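Local coordinates for glyoxylate-induced Protein (Pseudomonas aeruginosa, PDB 1SQ4) that is of uncertain function but may act as a ureidoglycine aminohydrolase, and folds as a double beta barrel, at residues 53-58 / 72-77; 68-73 / 137-142; 92-97 / 118-123. One frame throughout, in Å; residues are numbered along the deposited sequence.

Interaction 1 of 3, residues 53-58 / 72-77; sequences RMWVIA and IVELAP
E74 OE2 and R53 NH1 form a salt bridge at 2.6 Å across two antiparallel strands. NH1 also makes a weak second bond to E74 OE1 at 3.3 Å. OE2 is met on its syn side, but NH1 is tilted out of the carboxylate plane. The guanidinium and carboxylate planes stand 86° apart, so this is not a flat two-pronged pair. The two side chains run side by side in the same direction. R53 starts with CG between the backbone N and the carbonyl carbon (chi1 64°), and this brings CG to 3.5 Å from E74 CB. H135 also bonds E74 OE1, and D40 takes R53 NH2 in a further salt bridge. The acid is buried, and the nearby arginine would probably help to keep it ionised.

The indole of W55 lies on the same face of the sheet. Its CZ2 sits over one face of the R53 guanidinium, displaced toward the rim. Its CH2 lies 3.5 Å from E74 OE2. W55 NE1 turns elsewhere and bonds the carbonyl of R39.

Strands 52-57 and 69-76 form a beta hairpin in a cupin barrel sheet, 52-57 being its outermost strand within this chain. R53 with E74 and W55 with I72 are hydrogen-bonded pairs. E74 N reaches R53 O at 2.7 Å. Between them M54 and V73 form a non-hydrogen-bonded pair. Their side chains point to the other face, where selenomethionine M54 CB touches V73 CG2 at 3.7 Å. Beyond the paired residues, V56 packs on M270 of the second subunit and I57 on F245 of that subunit.

Interaction 2 of 3, residues 68-73 / 137-142; sequences FSQYIV and RFHWIR
Y71 turns a ring edge to the face of W140. The planes are 88° apart and the centroids 5.3 Å apart, an offset edge-to-face pair. Y71 CD2 comes to 3.5 Å from W140 CE3. On this face the packing is close. V73 CB stands over one face of the F138 ring, a CH-pi contact. R142 CD reaches over the W140 face that Y71 CE2 also approaches.

The other face holds a second tight group. Q70 NE2 donates to H139 ND1 at 3.1 Å, with the donor in the plane of the imidazole. Q70 OE1 bonds Y263 OH. I72 CG1 lies over a face of the H139 ring, 3.8 Å from its centroid. With CG beside its backbone N (chi1 -77°), H139 runs alongside I72.

The two strands are neighbours in the antiparallel sheet of the first cupin domain. Their backbones pair from S69 with R142 to V73 with F138, and R142 N bonds S69 O at 2.7 Å.

At the S69 end the side chains meet less closely and a water takes part. S69 OG bonds water 1 at 2.7 Å. OG is 3.6 Å from R142 NH1, while E85 takes R142 NH2. Even this end is buried: Y71 OH bonds H269 and M270 of the second subunit. F68 CD1 is 4.2 Å from I141 CG2, and the F68 ring meets Y263 edge-to-face.

Interaction 3 of 3, residues 92-97 / 118-123; sequences AVLFVV and AFIPPG
This is a short antiparallel strand pairing, buried in the main sheet of the first cupin domain. A92 faces I120 and L94 faces A118 as hydrogen-bonded pairs, and four backbone bonds join them. A92 N reaches I120 O at 2.9 Å, and L94 N reaches A118 O at 2.7 Å. V93 and F119 sit between them as a non-hydrogen-bonded pair. There the V93 CA-H points to A118 O, with 3.1 Å from CA to O.

The two faces are packed differently. On one face the side chains are small or branched and wholly apolar. L94 CB meets A118 CB at 4.0 Å. Farther along, L94 CD2 touches I120 CD1 at 4.2 Å. W140 and F138 of strand 136-144 press on this side, with V128 and Y126 of strand 126-129.

On the other face V93 CG2 approaches the edge of the F119 ring, 3.9 Å from CD2. The V93 and F119 side chains are angled across each other. F119 CD2 also comes to 3.3 Å from A92 O, at an oblique position. The ring then meets H189 edge-to-face, and M191 packs on both V93 and F119.

The pairing stops where P121 and P122 follow I120 and the chain leaves the sheet. The face of A92, L94, A118 and I120 packs on strand 126-129 of the smaller sheet, and that of V93 and F119 on strand 191-198 of the second cupin domain, an arrangement consistent with a bicupin of two packed beta barrels.

How the interactions relate
All three interactions lie in one antiparallel sheet, in which 52-57, 69-76, 136-144, 90-98 and 116-120 are five successive strands. Interactions 1 and 2 share strand 69-76 and residues I72 and V73. Their centres are about 7 Å apart. Interaction 3 is about 9 Å from interaction 2, centre to centre, and is joined to it by backbone contacts between strands 136-144 and 90-98. The centres of interactions 1 and 3 are about 15 Å apart, and the two do not touch. Along the chain interaction 1 closes first, and interaction 3 is nested inside the loop closed by interaction 2. Sequence-distant strands thus become neighbours in the first cupin domain. Interactions 1 and 2 also touch the second subunit, which interaction 3 does not.

Interaction 1 of 3, residues 53-58 / 72-77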
loop_
_atom_site.group_PDB
_atom_site.type_symbol
_atom_site.label_atom_id
_atom_site.label_comp_id
_atom_site.label_asym_id
_atom_site.label_seq_id
_atom_site.Cartn_x
_atom_site.Cartn_y
_atom_site.Cartn_z
ATOM N N ARG A 53 -39.299 2.662 -12.838
ATOM C CA ARG A 53 -38.251 2.705 -11.828
ATOM C C ARG A 53 -36.994 2.260 -12.594
ATOM O O ARG A 53 -37.074 1.385 -13.456
ATOM C CB ARG A 53 -38.579 1.746 -10.675
ATOM C CG ARG A 53 -38.617 0.266 -11.083
ATOM C CD ARG A 53 -39.346 -0.647 -10.078
ATOM N NE ARG A 53 -38.792 -0.588 -8.721
ATOM C CZ ARG A 53 -38.263 -1.621 -8.060
ATOM N NH1 ARG A 53 -38.193 -2.837 -8.610
ATOM N NH2 ARG A 53 -37.807 -1.431 -6.831
HETATM N N MSE A 54 -35.849 2.871 -12.308
HETATM C CA MSE A 54 -34.619 2.510 -13.005
HETATM C C MSE A 54 -33.389 2.575 -12.114
HETATM O O MSE A 54 -33.341 3.312 -11.129
HETATM C CB MSE A 54 -34.391 3.428 -14.213
HETATM C CG MSE A 54 -34.158 4.887 -13.853
HETATM SE SE MSE A 54 -33.969 6.094 -15.375
HETATM C CE MSE A 54 -32.491 7.200 -14.753
ATOM N N TRP A 55 -32.392 1.796 -12.492
ATOM C CA TRP A 55 -31.144 1.751 -11.782
ATOM C C TRP A 55 -30.155 2.516 -12.620
ATOM O O TRP A 55 -29.975 2.202 -13.796
ATOM C CB TRP A 55 -30.721 0.303 -11.600
ATOM C CG TRP A 55 -31.426 -0.286 -10.443
ATOM C CD1 TRP A 55 -31.143 -0.068 -9.126
ATOM C CD2 TRP A 55 -32.590 -1.122 -10.469
ATOM N NE1 TRP A 55 -32.053 -0.714 -8.330
ATOM C CE2 TRP A 55 -32.954 -1.371 -9.129
ATOM C CE3 TRP A 55 -33.362 -1.682 -11.491
ATOM C CZ2 TRP A 55 -34.059 -2.160 -8.782
ATOM C CZ3 TRP A 55 -34.461 -2.466 -11.148
ATOM C CH2 TRP A 55 -34.797 -2.697 -9.804
ATOM N N VAL A 56 -29.543 3.545 -12.035
ATOM C CA VAL A 56 -28.581 4.362 -12.769
ATOM C C VAL A 56 -27.179 3.791 -12.643
ATOM O O VAL A 56 -26.816 3.204 -11.625
ATOM C CB VAL A 56 -28.559 5.839 -12.270
ATOM C CG1 VAL A 56 -27.638 6.659 -13.154
ATOM C CG2 VAL A 56 -29.952 6.442 -12.299
ATOM N N ILE A 57 -26.398 3.956 -13.700
ATOM C CA ILE A 57 -25.025 3.480 -13.721
ATOM C C ILE A 57 -24.229 4.422 -14.608
ATOM O O ILE A 57 -24.088 4.204 -15.804
ATOM C CB ILE A 57 -24.938 2.034 -14.258
ATOM C CG1 ILE A 57 -23.506 1.689 -14.656
ATOM C CG2 ILE A 57 -25.806 1.889 -15.468
ATOM C CD1 ILE A 57 -22.515 1.851 -13.546
ATOM N N ALA A 58 -23.734 5.492 -14.003
ATOM C CA ALA A 58 -22.948 6.492 -14.716
ATOM C C ALA A 58 -21.840 6.958 -13.772
ATOM O O ALA A 58 -21.884 6.664 -12.584
ATOM C CB ALA A 58 -23.844 7.658 -15.106
ATOM N N ILE A 72 -31.170 1.117 -16.252
ATOM C CA ILE A 72 -31.800 -0.186 -16.380
ATOM C C ILE A 72 -33.219 0.069 -15.897
ATOM O O ILE A 72 -33.501 0.111 -14.693
ATOM C CB ILE A 72 -31.085 -1.282 -15.539
ATOM C CG1 ILE A 72 -29.675 -1.527 -16.088
ATOM C CG2 ILE A 72 -31.836 -2.596 -15.643
ATOM C CD1 ILE A 72 -28.885 -2.612 -15.357
ATOM N N VAL A 73 -34.102 0.272 -16.872
ATOM C CA VAL A 73 -35.495 0.601 -16.619
ATOM C C VAL A 73 -36.469 -0.549 -16.465
ATOM O O VAL A 73 -36.482 -1.480 -17.251
ATOM C CB VAL A 73 -36.010 1.531 -17.713
ATOM C CG1 VAL A 73 -37.453 1.897 -17.448
ATOM C CG2 VAL A 73 -35.142 2.771 -17.762
ATOM N N GLU A 74 -37.297 -0.454 -15.442
ATOM C CA GLU A 74 -38.296 -1.461 -15.171
ATOM C C GLU A 74 -39.662 -0.811 -15.322
ATOM O O GLU A 74 -40.020 0.117 -14.578
ATOM C CB GLU A 74 -38.113 -1.998 -13.745
ATOM C CG GLU A 74 -39.237 -2.894 -13.233
ATOM C CD GLU A 74 -39.082 -3.279 -11.762
ATOM O OE1 GLU A 74 -40.083 -3.676 -11.141
ATOM O OE2 GLU A 74 -37.966 -3.197 -11.216
ATOM N N LEU A 75 -40.417 -1.272 -16.307
ATOM C CA LEU A 75 -41.754 -0.739 -16.522
ATOM C C LEU A 75 -42.772 -1.744 -16.060
ATOM O O LEU A 75 -42.719 -2.917 -16.424
ATOM C CB LEU A 75 -42.007 -0.451 -17.994
ATOM C CG LEU A 75 -41.086 0.588 -18.591
ATOM C CD1 LEU A 75 -41.395 0.717 -20.070
ATOM C CD2 LEU A 75 -41.259 1.907 -17.861
ATOM N N ALA A 76 -43.700 -1.271 -15.251
ATOM C CA ALA A 76 -44.760 -2.115 -14.761
ATOM C C ALA A 76 -45.790 -2.104 -15.868
ATOM O O ALA A 76 -45.714 -1.296 -16.799
ATOM C CB ALA A 76 -45.352 -1.535 -13.500
ATOM N N PRO A 77 -46.770 -3.005 -15.790
ATOM C CA PRO A 77 -47.769 -3.003 -16.850
ATOM C C PRO A 77 -48.325 -1.606 -17.066
ATOM O O PRO A 77 -48.579 -0.872 -16.109
ATOM C CB PRO A 77 -48.803 -3.985 -16.331
ATOM C CG PRO A 77 -47.951 -4.995 -15.629
ATOM C CD PRO A 77 -46.988 -4.119 -14.853
#

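Interaction 2 of 3, residues 68-73 / 137-142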
loop_
_atom_site.group_PDB
_atom_site.type_symbol
_atom_site.label_atom_id
_atom_site.label_comp_id
_atom_site.label_asym_id
_atom_site.label_seq_id
_atom_site.Cartn_x
_atom_site.Cartn_y
_atom_site.Cartn_z
ATOM N N PHE A 68 -20.984 8.710 -21.423
ATOM C CA PHE A 68 -22.157 7.861 -21.522
ATOM C C PHE A 68 -22.985 7.855 -20.255
ATOM O O PHE A 68 -22.526 8.233 -19.177
ATOM C CB PHE A 68 -21.741 6.418 -21.841
ATOM C CG PHE A 68 -21.257 6.211 -23.248
ATOM C CD1 PHE A 68 -22.142 6.278 -24.323
ATOM C CD2 PHE A 68 -19.928 5.907 -23.497
ATOM C CE1 PHE A 68 -21.705 6.040 -25.635
ATOM C CE2 PHE A 68 -19.482 5.668 -24.799
ATOM C CZ PHE A 68 -20.376 5.734 -25.874
ATOM N N SER A 69 -24.226 7.427 -20.414
ATOM C CA SER A 69 -25.147 7.305 -19.309
ATOM C C SER A 69 -25.899 6.008 -19.612
ATOM O O SER A 69 -26.293 5.746 -20.751
ATOM C CB SER A 69 -26.084 8.514 -19.256
ATOM O OG SER A 69 -27.396 8.200 -19.679
ATOM N N GLN A 70 -26.056 5.171 -18.598
ATOM C CA GLN A 70 -26.741 3.905 -18.769
ATOM C C GLN A 70 -27.799 3.752 -17.691
ATOM O O GLN A 70 -27.552 4.055 -16.524
ATOM C CB GLN A 70 -25.724 2.768 -18.682
ATOM C CG GLN A 70 -26.320 1.382 -18.634
ATOM C CD GLN A 70 -25.260 0.298 -18.480
ATOM O OE1 GLN A 70 -24.133 0.565 -18.037
ATOM N NE2 GLN A 70 -25.618 -0.935 -18.831
ATOM N N TYR A 71 -28.988 3.312 -18.075
ATOM C CA TYR A 71 -30.037 3.096 -17.087
ATOM C C TYR A 71 -30.617 1.703 -17.305
ATOM O O TYR A 71 -30.558 1.164 -18.410
ATOM C CB TYR A 71 -31.185 4.096 -17.239
ATOM C CG TYR A 71 -30.828 5.545 -17.434
ATOM C CD1 TYR A 71 -29.745 6.123 -16.779
ATOM C CD2 TYR A 71 -31.653 6.371 -18.193
ATOM C CE1 TYR A 71 -29.499 7.489 -16.868
ATOM C CE2 TYR A 71 -31.414 7.735 -18.284
ATOM C CZ TYR A 71 -30.336 8.287 -17.613
ATOM O OH TYR A 71 -30.118 9.640 -17.653
ATOM N N ILE A 72 -31.170 1.117 -16.252
ATOM C CA ILE A 72 -31.800 -0.186 -16.380
ATOM C C ILE A 72 -33.219 0.069 -15.897
ATOM O O ILE A 72 -33.501 0.111 -14.693
ATOM C CB ILE A 72 -31.085 -1.282 -15.539
ATOM C CG1 ILE A 72 -29.675 -1.527 -16.088
ATOM C CG2 ILE A 72 -31.836 -2.596 -15.643
ATOM C CD1 ILE A 72 -28.885 -2.612 -15.357
ATOM N N VAL A 73 -34.102 0.272 -16.872
ATOM C CA VAL A 73 -35.495 0.601 -16.619
ATOM C C VAL A 73 -36.469 -0.549 -16.465
ATOM O O VAL A 73 -36.482 -1.480 -17.251
ATOM C CB VAL A 73 -36.010 1.531 -17.713
ATOM C CG1 VAL A 73 -37.453 1.897 -17.448
ATOM C CG2 VAL A 73 -35.142 2.771 -17.762
ATOM N N ARG A 137 -38.059 -5.098 -18.691
ATOM C CA ARG A 137 -36.824 -4.480 -18.263
ATOM C C ARG A 137 -35.861 -4.320 -19.416
ATOM O O ARG A 137 -35.601 -5.265 -20.164
ATOM C CB ARG A 137 -36.202 -5.317 -17.144
ATOM C CG ARG A 137 -37.160 -5.563 -15.971
ATOM C CD ARG A 137 -36.474 -6.309 -14.850
ATOM N NE ARG A 137 -37.224 -6.205 -13.608
ATOM C CZ ARG A 137 -38.331 -6.884 -13.348
ATOM N NH1 ARG A 137 -38.818 -7.732 -14.243
ATOM N NH2 ARG A 137 -38.972 -6.688 -12.206
ATOM N N PHE A 138 -35.338 -3.111 -19.568
ATOM C CA PHE A 138 -34.396 -2.837 -20.643
ATOM C C PHE A 138 -33.288 -1.884 -20.238
ATOM O O PHE A 138 -33.392 -1.185 -19.236
ATOM C CB PHE A 138 -35.117 -2.254 -21.864
ATOM C CG PHE A 138 -35.778 -0.920 -21.610
ATOM C CD1 PHE A 138 -36.993 -0.850 -20.939
ATOM C CD2 PHE A 138 -35.224 0.255 -22.115
ATOM C CE1 PHE A 138 -37.634 0.362 -20.767
ATOM C CE2 PHE A 138 -35.859 1.473 -21.945
ATOM C CZ PHE A 138 -37.067 1.526 -21.282
ATOM N N HIS A 139 -32.233 -1.864 -21.048
ATOM C CA HIS A 139 -31.091 -0.994 -20.825
ATOM C C HIS A 139 -31.234 0.211 -21.732
ATOM O O HIS A 139 -31.638 0.078 -22.882
ATOM C CB HIS A 139 -29.776 -1.715 -21.147
ATOM C CG HIS A 139 -29.337 -2.682 -20.094
ATOM N ND1 HIS A 139 -28.119 -2.589 -19.459
ATOM C CD2 HIS A 139 -29.947 -3.777 -19.574
ATOM C CE1 HIS A 139 -27.995 -3.581 -18.596
ATOM N NE2 HIS A 139 -29.093 -4.316 -18.648
ATOM N N TRP A 140 -30.896 1.385 -21.217
ATOM C CA TRP A 140 -30.992 2.607 -21.994
ATOM C C TRP A 140 -29.647 3.329 -21.925
ATOM O O TRP A 140 -29.274 3.903 -20.905
ATOM C CB TRP A 140 -32.127 3.468 -21.430
ATOM C CG TRP A 140 -32.435 4.753 -22.171
ATOM C CD1 TRP A 140 -31.897 5.179 -23.347
ATOM C CD2 TRP A 140 -33.303 5.808 -21.726
ATOM N NE1 TRP A 140 -32.365 6.441 -23.659
ATOM C CE2 TRP A 140 -33.230 6.849 -22.673
ATOM C CE3 TRP A 140 -34.135 5.979 -20.603
ATOM C CZ2 TRP A 140 -33.947 8.038 -22.547
ATOM C CZ3 TRP A 140 -34.852 7.169 -20.478
ATOM C CH2 TRP A 140 -34.747 8.178 -21.444
ATOM N N ILE A 141 -28.913 3.290 -23.027
ATOM C CA ILE A 141 -27.615 3.920 -23.090
ATOM C C ILE A 141 -27.695 5.253 -23.839
ATOM O O ILE A 141 -28.129 5.302 -24.991
ATOM C CB ILE A 141 -26.636 2.965 -23.769
ATOM C CG1 ILE A 141 -26.614 1.649 -23.002
ATOM C CG2 ILE A 141 -25.262 3.569 -23.800
ATOM C CD1 ILE A 141 -25.913 0.522 -23.708
ATOM N N ARG A 142 -27.267 6.330 -23.182
ATOM C CA ARG A 142 -27.321 7.666 -23.775
ATOM C C ARG A 142 -25.983 8.343 -23.998
ATOM O O ARG A 142 -25.015 8.090 -23.279
ATOM C CB ARG A 142 -28.188 8.599 -22.912
ATOM C CG ARG A 142 -29.661 8.203 -22.853
ATOM C CD ARG A 142 -30.428 8.921 -21.752
ATOM N NE ARG A 142 -30.771 10.315 -22.047
ATOM C CZ ARG A 142 -30.119 11.368 -21.567
ATOM N NH1 ARG A 142 -29.072 11.191 -20.770
ATOM N NH2 ARG A 142 -30.531 12.594 -21.858
HETATM O O HOH W 1 -29.106 6.095 -19.856
#

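Interaction 3 of 3, residues 92-97 / 118-123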
loop_
_atom_site.group_PDB
_atom_site.type_symbol
_atom_site.label_atom_id
_atom_site.label_comp_id
_atom_site.label_asym_id
_atom_site.label_seq_id
_atom_site.Cartn_x
_atom_site.Cartn_y
_atom_site.Cartn_z
ATOM N N ALA A 92 -29.528 7.283 -28.486
ATOM C CA ALA A 92 -29.713 6.159 -27.578
ATOM C C ALA A 92 -29.681 4.769 -28.214
ATOM O O ALA A 92 -29.672 4.605 -29.437
ATOM C CB ALA A 92 -31.029 6.327 -26.808
ATOM N N VAL A 93 -29.655 3.775 -27.337
ATOM C CA VAL A 93 -29.685 2.383 -27.717
ATOM C C VAL A 93 -30.518 1.691 -26.642
ATOM O O VAL A 93 -30.207 1.769 -25.448
ATOM C CB VAL A 93 -28.282 1.757 -27.754
ATOM C CG1 VAL A 93 -28.395 0.265 -27.993
ATOM C CG2 VAL A 93 -27.454 2.398 -28.851
ATOM N N LEU A 94 -31.596 1.045 -27.065
ATOM C CA LEU A 94 -32.473 0.331 -26.148
ATOM C C LEU A 94 -32.216 -1.153 -26.321
ATOM O O LEU A 94 -32.169 -1.666 -27.443
ATOM C CB LEU A 94 -33.944 0.655 -26.450
ATOM C CG LEU A 94 -34.705 1.686 -25.603
ATOM C CD1 LEU A 94 -33.886 2.934 -25.376
ATOM C CD2 LEU A 94 -36.010 2.025 -26.296
ATOM N N PHE A 95 -32.043 -1.842 -25.202
ATOM C CA PHE A 95 -31.777 -3.266 -25.234
ATOM C C PHE A 95 -32.604 -3.979 -24.184
ATOM O O PHE A 95 -32.257 -3.973 -23.000
ATOM C CB PHE A 95 -30.299 -3.523 -24.966
ATOM C CG PHE A 95 -29.928 -4.966 -25.015
ATOM C CD1 PHE A 95 -29.962 -5.657 -26.219
ATOM C CD2 PHE A 95 -29.590 -5.649 -23.852
ATOM C CE1 PHE A 95 -29.661 -7.004 -26.262
ATOM C CE2 PHE A 95 -29.285 -7.003 -23.890
ATOM C CZ PHE A 95 -29.324 -7.685 -25.094
ATOM N N VAL A 96 -33.685 -4.619 -24.609
ATOM C CA VAL A 96 -34.544 -5.306 -23.659
ATOM C C VAL A 96 -33.968 -6.635 -23.188
ATOM O O VAL A 96 -33.516 -7.450 -23.990
ATOM C CB VAL A 96 -35.942 -5.513 -24.254
ATOM C CG1 VAL A 96 -35.814 -6.169 -25.593
ATOM C CG2 VAL A 96 -36.794 -6.356 -23.315
ATOM N N VAL A 97 -33.992 -6.838 -21.874
ATOM C CA VAL A 97 -33.469 -8.062 -21.286
ATOM C C VAL A 97 -34.550 -8.951 -20.684
ATOM O O VAL A 97 -34.325 -10.137 -20.448
ATOM C CB VAL A 97 -32.418 -7.762 -20.197
ATOM C CG1 VAL A 97 -31.200 -7.126 -20.823
ATOM C CG2 VAL A 97 -33.008 -6.856 -19.138
ATOM N N ALA A 118 -32.468 -1.566 -30.212
ATOM C CA ALA A 118 -32.991 -0.415 -30.928
ATOM C C ALA A 118 -32.063 0.792 -30.838
ATOM O O ALA A 118 -31.576 1.127 -29.761
ATOM C CB ALA A 118 -34.375 -0.059 -30.389
ATOM N N PHE A 119 -31.809 1.424 -31.981
ATOM C CA PHE A 119 -30.956 2.605 -32.042
ATOM C C PHE A 119 -31.811 3.810 -32.393
ATOM O O PHE A 119 -32.498 3.841 -33.418
ATOM C CB PHE A 119 -29.848 2.443 -33.083
ATOM C CG PHE A 119 -29.018 3.684 -33.271
ATOM C CD1 PHE A 119 -29.233 4.523 -34.359
ATOM C CD2 PHE A 119 -28.073 4.059 -32.315
ATOM C CE1 PHE A 119 -28.531 5.716 -34.486
ATOM C CE2 PHE A 119 -27.371 5.248 -32.435
ATOM C CZ PHE A 119 -27.601 6.078 -33.523
ATOM N N ILE A 120 -31.757 4.811 -31.531
ATOM C CA ILE A 120 -32.543 6.005 -31.716
ATOM C C ILE A 120 -31.588 7.135 -31.981
ATOM O O ILE A 120 -30.717 7.398 -31.174
ATOM C CB ILE A 120 -33.333 6.291 -30.450
ATOM C CG1 ILE A 120 -34.140 5.052 -30.074
ATOM C CG2 ILE A 120 -34.236 7.478 -30.635
ATOM C CD1 ILE A 120 -34.929 5.238 -28.811
ATOM N N PRO A 121 -31.700 7.781 -33.150
ATOM C CA PRO A 121 -30.827 8.904 -33.519
ATOM C C PRO A 121 -31.185 10.178 -32.757
ATOM O O PRO A 121 -32.322 10.358 -32.324
ATOM C CB PRO A 121 -31.034 9.028 -35.031
ATOM C CG PRO A 121 -32.417 8.506 -35.228
ATOM C CD PRO A 121 -32.448 7.299 -34.322
ATOM N N PRO A 122 -30.219 11.088 -32.601
ATOM C CA PRO A 122 -30.442 12.340 -31.876
ATOM C C PRO A 122 -31.623 13.157 -32.364
ATOM O O PRO A 122 -31.794 13.358 -33.561
ATOM C CB PRO A 122 -29.113 13.065 -32.029
ATOM C CG PRO A 122 -28.639 12.606 -33.358
ATOM C CD PRO A 122 -28.966 11.140 -33.369
ATOM N N GLY A 123 -32.436 13.612 -31.410
ATOM C CA GLY A 123 -33.608 14.402 -31.725
ATOM C C GLY A 123 -34.742 13.584 -32.322
ATOM O O GLY A 123 -35.800 14.118 -32.637
#